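PDB 2ZGI: putative 4-amino-4-deoxychorismate lyase from Thermus thermophilus, which probably acts as a pyridoxal-phosphate-dependent lyase of the class-IV aminotransferase family, putatively cleaving 4-amino-4-deoxychorismate. Local coordinates for the interface of chains A and B and the interface of chains A and C. Coordinates in Å, arbitrary orientation; residue numbers count along the deposited sequence, not the author numbering. Chains: chain A/B/C, Putative 4-amino-4-deoxychorismate lyase.

Contact 1: the interface of chains A and B. Residues chain A 193, 201; chain B 174, 200-202.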
# COMPACT_ATOMS: atom_id res chain seq x y z
N ARG A 193 0.32 -3.64 31.67
CA ARG A 193 0.06 -2.26 32.13
C ARG A 193 -0.35 -2.34 33.60
O ARG A 193 0.23 -1.66 34.45
CB ARG A 193 -1.03 -1.57 31.34
CG ARG A 193 -0.67 -1.26 29.92
CD ARG A 193 -1.88 -0.65 29.22
NE ARG A 193 -2.31 -1.40 28.02
CZ ARG A 193 -1.85 -1.18 26.80
NH1 ARG A 193 -0.94 -0.23 26.60
NH2 ARG A 193 -2.31 -1.89 25.76
N ARG A 201 3.37 -0.08 21.20
CA ARG A 201 3.24 -0.75 19.93
C ARG A 201 4.28 -0.19 18.98
O ARG A 201 4.68 0.97 19.09
CB ARG A 201 1.86 -0.49 19.35
CG ARG A 201 0.75 -0.82 20.31
CD ARG A 201 -0.60 -0.59 19.72
NE ARG A 201 -1.59 -1.05 20.68
CZ ARG A 201 -2.84 -1.38 20.40
NH1 ARG A 201 -3.29 -1.30 19.14
NH2 ARG A 201 -3.65 -1.80 21.36
N TYR B 174 -7.07 6.69 21.72
CA TYR B 174 -5.95 6.27 20.91
C TYR B 174 -5.44 7.43 20.07
O TYR B 174 -6.24 8.11 19.42
CB TYR B 174 -6.38 5.14 19.98
CG TYR B 174 -6.83 3.89 20.71
CD1 TYR B 174 -5.89 2.93 21.14
CD2 TYR B 174 -8.18 3.68 20.99
CE1 TYR B 174 -6.32 1.76 21.83
CE2 TYR B 174 -8.59 2.56 21.69
CZ TYR B 174 -7.67 1.60 22.09
OH TYR B 174 -8.13 0.49 22.78
N GLU B 200 -3.45 5.39 24.62
CA GLU B 200 -2.58 4.47 23.91
C GLU B 200 -2.23 5.00 22.53
O GLU B 200 -3.02 5.70 21.94
CB GLU B 200 -3.28 3.12 23.75
CG GLU B 200 -3.38 2.36 25.05
CD GLU B 200 -3.95 0.96 24.85
OE1 GLU B 200 -3.67 0.31 23.82
OE2 GLU B 200 -4.70 0.53 25.74
N ARG B 201 -1.07 4.63 22.02
CA ARG B 201 -0.65 5.06 20.69
C ARG B 201 -0.51 3.82 19.83
O ARG B 201 -0.05 2.77 20.31
CB ARG B 201 0.67 5.83 20.78
CG ARG B 201 0.53 7.12 21.58
CD ARG B 201 1.87 7.69 21.94
NE ARG B 201 1.73 8.73 22.98
CZ ARG B 201 1.95 10.03 22.78
NH1 ARG B 201 2.32 10.50 21.60
NH2 ARG B 201 1.78 10.86 23.79
N GLY B 202 -0.95 3.92 18.57
CA GLY B 202 -0.85 2.79 17.64
C GLY B 202 -1.03 3.21 16.19
O GLY B 202 -1.47 4.33 15.92
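B:Glu200, on strand 198-202 of chain B, offers its carboxylate to two arginines of chain A, A:Arg193 from helix 183-194 and A:Arg201 from the equivalent strand 198-202 of chain A. OE1 of B:Glu200 forms salt bridges with both: it lies 3.2 Å from the guanidinium nitrogen NH2 of A:Arg193 and equally 3.2 Å from NH2 of A:Arg201, and the two nitrogens reach it from directions about at right angles. NH2 leads the approach of A:Arg201, whose guanidinium is turned 59° from the carboxylate. Its chain runs extended from CG to NE, which carries NH2 across to the acid. Two positive groups around one carboxylate should favour its charged form, though protonation is not seen.

Beside the salt bridges, the aliphatic part of A:Arg201 runs past the chain B strand, its CD 3.5 Å from the carbonyl O of B:Arg201 and 4.0 Å from CA of B:Gly202. Both chains are copies of one protein, but the whole interface is not an exact two-fold, and the crystal by itself does not settle whether it forms in solution.

A:Arg193 adds a stack to its salt bridge. Its side chain crosses that of B:Glu200 at about a right angle, and its guanidinium lies over the carboxylate with the planes 25° apart. Carboxylate oxygen OE2 of B:Glu200 sits 3.4 Å above the guanidinium plane of A:Arg193, over its centre.

Contact 2: the interface of chains A and C. Residues chain A 84, 91-95; chain C 1-2, 15, 19.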
# COMPACT_ATOMS: atom_id res chain seq x y z
N THR A 84 -16.58 -21.47 13.52
CA THR A 84 -16.27 -21.17 12.12
C THR A 84 -17.52 -20.74 11.37
O THR A 84 -18.56 -21.41 11.45
CB THR A 84 -15.65 -22.41 11.43
OG1 THR A 84 -14.52 -22.83 12.19
CG2 THR A 84 -15.17 -22.09 10.01
N LEU A 91 -20.21 -23.74 11.99
CA LEU A 91 -19.50 -24.95 12.35
C LEU A 91 -18.76 -24.73 13.66
O LEU A 91 -17.83 -23.92 13.72
CB LEU A 91 -18.53 -25.33 11.23
CG LEU A 91 -18.03 -26.76 11.07
CD1 LEU A 91 -19.05 -27.80 11.49
CD2 LEU A 91 -17.61 -26.98 9.61
N SER A 92 -19.20 -25.45 14.69
CA SER A 92 -18.72 -25.31 16.06
C SER A 92 -18.24 -26.67 16.58
O SER A 92 -18.97 -27.66 16.48
CB SER A 92 -19.84 -24.80 16.98
OG SER A 92 -20.31 -23.52 16.59
N GLU A 93 -17.03 -26.71 17.12
CA GLU A 93 -16.43 -27.96 17.53
C GLU A 93 -15.60 -27.82 18.79
O GLU A 93 -15.21 -26.70 19.20
CB GLU A 93 -15.56 -28.54 16.42
CG GLU A 93 -14.24 -27.84 16.17
CD GLU A 93 -13.47 -28.52 15.05
OE1 GLU A 93 -14.00 -28.65 13.93
OE2 GLU A 93 -12.33 -28.95 15.29
N ALA A 94 -15.33 -28.98 19.38
CA ALA A 94 -14.55 -29.09 20.61
C ALA A 94 -13.68 -30.35 20.54
O ALA A 94 -14.08 -31.35 19.94
CB ALA A 94 -15.50 -29.17 21.79
N ARG A 95 -12.49 -30.28 21.15
CA ARG A 95 -11.64 -31.45 21.34
C ARG A 95 -10.89 -31.20 22.64
O ARG A 95 -10.82 -30.04 23.08
CB ARG A 95 -10.64 -31.62 20.18
CG ARG A 95 -9.45 -30.63 20.16
CD ARG A 95 -8.72 -30.66 18.82
NE ARG A 95 -9.67 -30.42 17.75
CZ ARG A 95 -9.55 -30.85 16.50
NH1 ARG A 95 -8.48 -31.53 16.10
NH2 ARG A 95 -10.50 -30.58 15.63
N MSE C 1 -15.99 -33.52 18.92
CA MSE C 1 -17.41 -33.33 18.52
C MSE C 1 -17.54 -32.09 17.64
O MSE C 1 -17.01 -31.03 17.98
CB MSE C 1 -18.29 -33.19 19.76
CG MSE C 1 -19.62 -32.45 19.52
SE MSE C 1 -20.80 -32.32 21.09
CE MSE C 1 -22.29 -33.46 20.45
N ARG C 2 -18.27 -32.22 16.53
CA ARG C 2 -18.51 -31.11 15.61
C ARG C 2 -19.99 -30.93 15.34
O ARG C 2 -20.71 -31.91 15.09
CB ARG C 2 -17.79 -31.34 14.29
CG ARG C 2 -16.29 -31.58 14.41
CD ARG C 2 -15.64 -31.66 13.03
NE ARG C 2 -14.58 -32.67 12.99
CZ ARG C 2 -13.28 -32.38 13.09
NH1 ARG C 2 -12.89 -31.13 13.21
NH2 ARG C 2 -12.37 -33.35 13.05
N GLU C 15 -9.82 -31.92 8.10
CA GLU C 15 -9.92 -30.62 8.75
C GLU C 15 -9.23 -29.50 7.96
O GLU C 15 -9.87 -28.48 7.60
CB GLU C 15 -9.22 -30.73 10.11
CG GLU C 15 -9.98 -30.11 11.22
CD GLU C 15 -9.54 -30.63 12.56
OE1 GLU C 15 -8.42 -30.30 13.00
OE2 GLU C 15 -10.32 -31.37 13.16
N TYR C 19 -10.79 -26.16 6.60
CA TYR C 19 -10.58 -25.00 7.48
C TYR C 19 -9.50 -24.04 7.00
O TYR C 19 -9.48 -22.87 7.41
CB TYR C 19 -10.21 -25.44 8.91
CG TYR C 19 -11.36 -25.96 9.75
CD1 TYR C 19 -12.67 -25.48 9.59
CD2 TYR C 19 -11.13 -26.90 10.76
CE1 TYR C 19 -13.73 -25.95 10.42
CE2 TYR C 19 -12.17 -27.38 11.58
CZ TYR C 19 -13.47 -26.90 11.39
OH TYR C 19 -14.50 -27.35 12.21
O HOH W 1 -15.27 -24.92 13.65
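An antiparallel beta bridge joins strand 89-96 of chain A to the N-terminal strand 2-4 of chain C, pairing A:Glu93 with C:Arg2 in this class-IV aminotransferase-family protein. Backbone bonds secure it: the amide N of A:Ala94 donates to O of C:Met1, a selenomethionine, at 3.0 Å, and the N-terminal N of C:Met1 donates back to O of A:Ala94.

Beside the bridge, A:Glu93 and C:Arg2 lie side by side, pointing the same way, with CB of the glutamate 3.7 Å from CG of the arginine. NH1 of C:Arg2 donates to OE1 of A:Glu93 at 2.8 Å, meeting the syn side from 33° out of the carboxylate plane; this pair is also a salt bridge. The same guanidinium grips its own chain's C:Glu15 end-on, NH1 and NH2 both donating to OE2 on its anti side, which likely holds that acid in place for A:Arg95. A:Arg95 reaches C:Glu15 tip to tip: NH2 donates to OE2 at 2.6 Å, nearly straight at 178°. The acceptor lies in the guanidinium plane, whereas the donor stands above the carboxylate plane. OE2 of C:Glu15 thus takes three N-H groups from two arginines, which should favour its ionised form. CG of A:Arg95 sits between the backbone N and the carbonyl carbon (chi1 75°), and a bend at chi3 then brings NH2 to both acids: it also bonds OE2 of A:Glu93 at 2.5 Å, closing a ring of alternating charges.

C:Tyr19, from helix 15-19, points its phenol toward the tip of A:Glu93, but the modelled spacing there is too short to be trusted. A water links OH of C:Tyr19, at 2.9 Å, to the hydroxyl OG1 of A:Thr84 and to the carbonyl O of A:Leu91. CD2 of A:Leu91 packs 4.1 Å from the ring carbon CE1 of C:Tyr19.

Contact 1 and contact 2 share chain A but no residue, and the centres of their C-alpha atoms are about 35 Å apart. Contact 1 uses helix 183-194 and strand 198-202 of chain A, contact 2 its strands 78-86 and 89-96, so chain A meets two neighbours through separate surfaces. Contact 2 belongs to a two-fold interface and recurs with the chains exchanged, as expected of a dimer; contact 1 belongs to an interface that is not an exact two-fold. The deposited assembly holds four copies, though both contacts need not persist in solution.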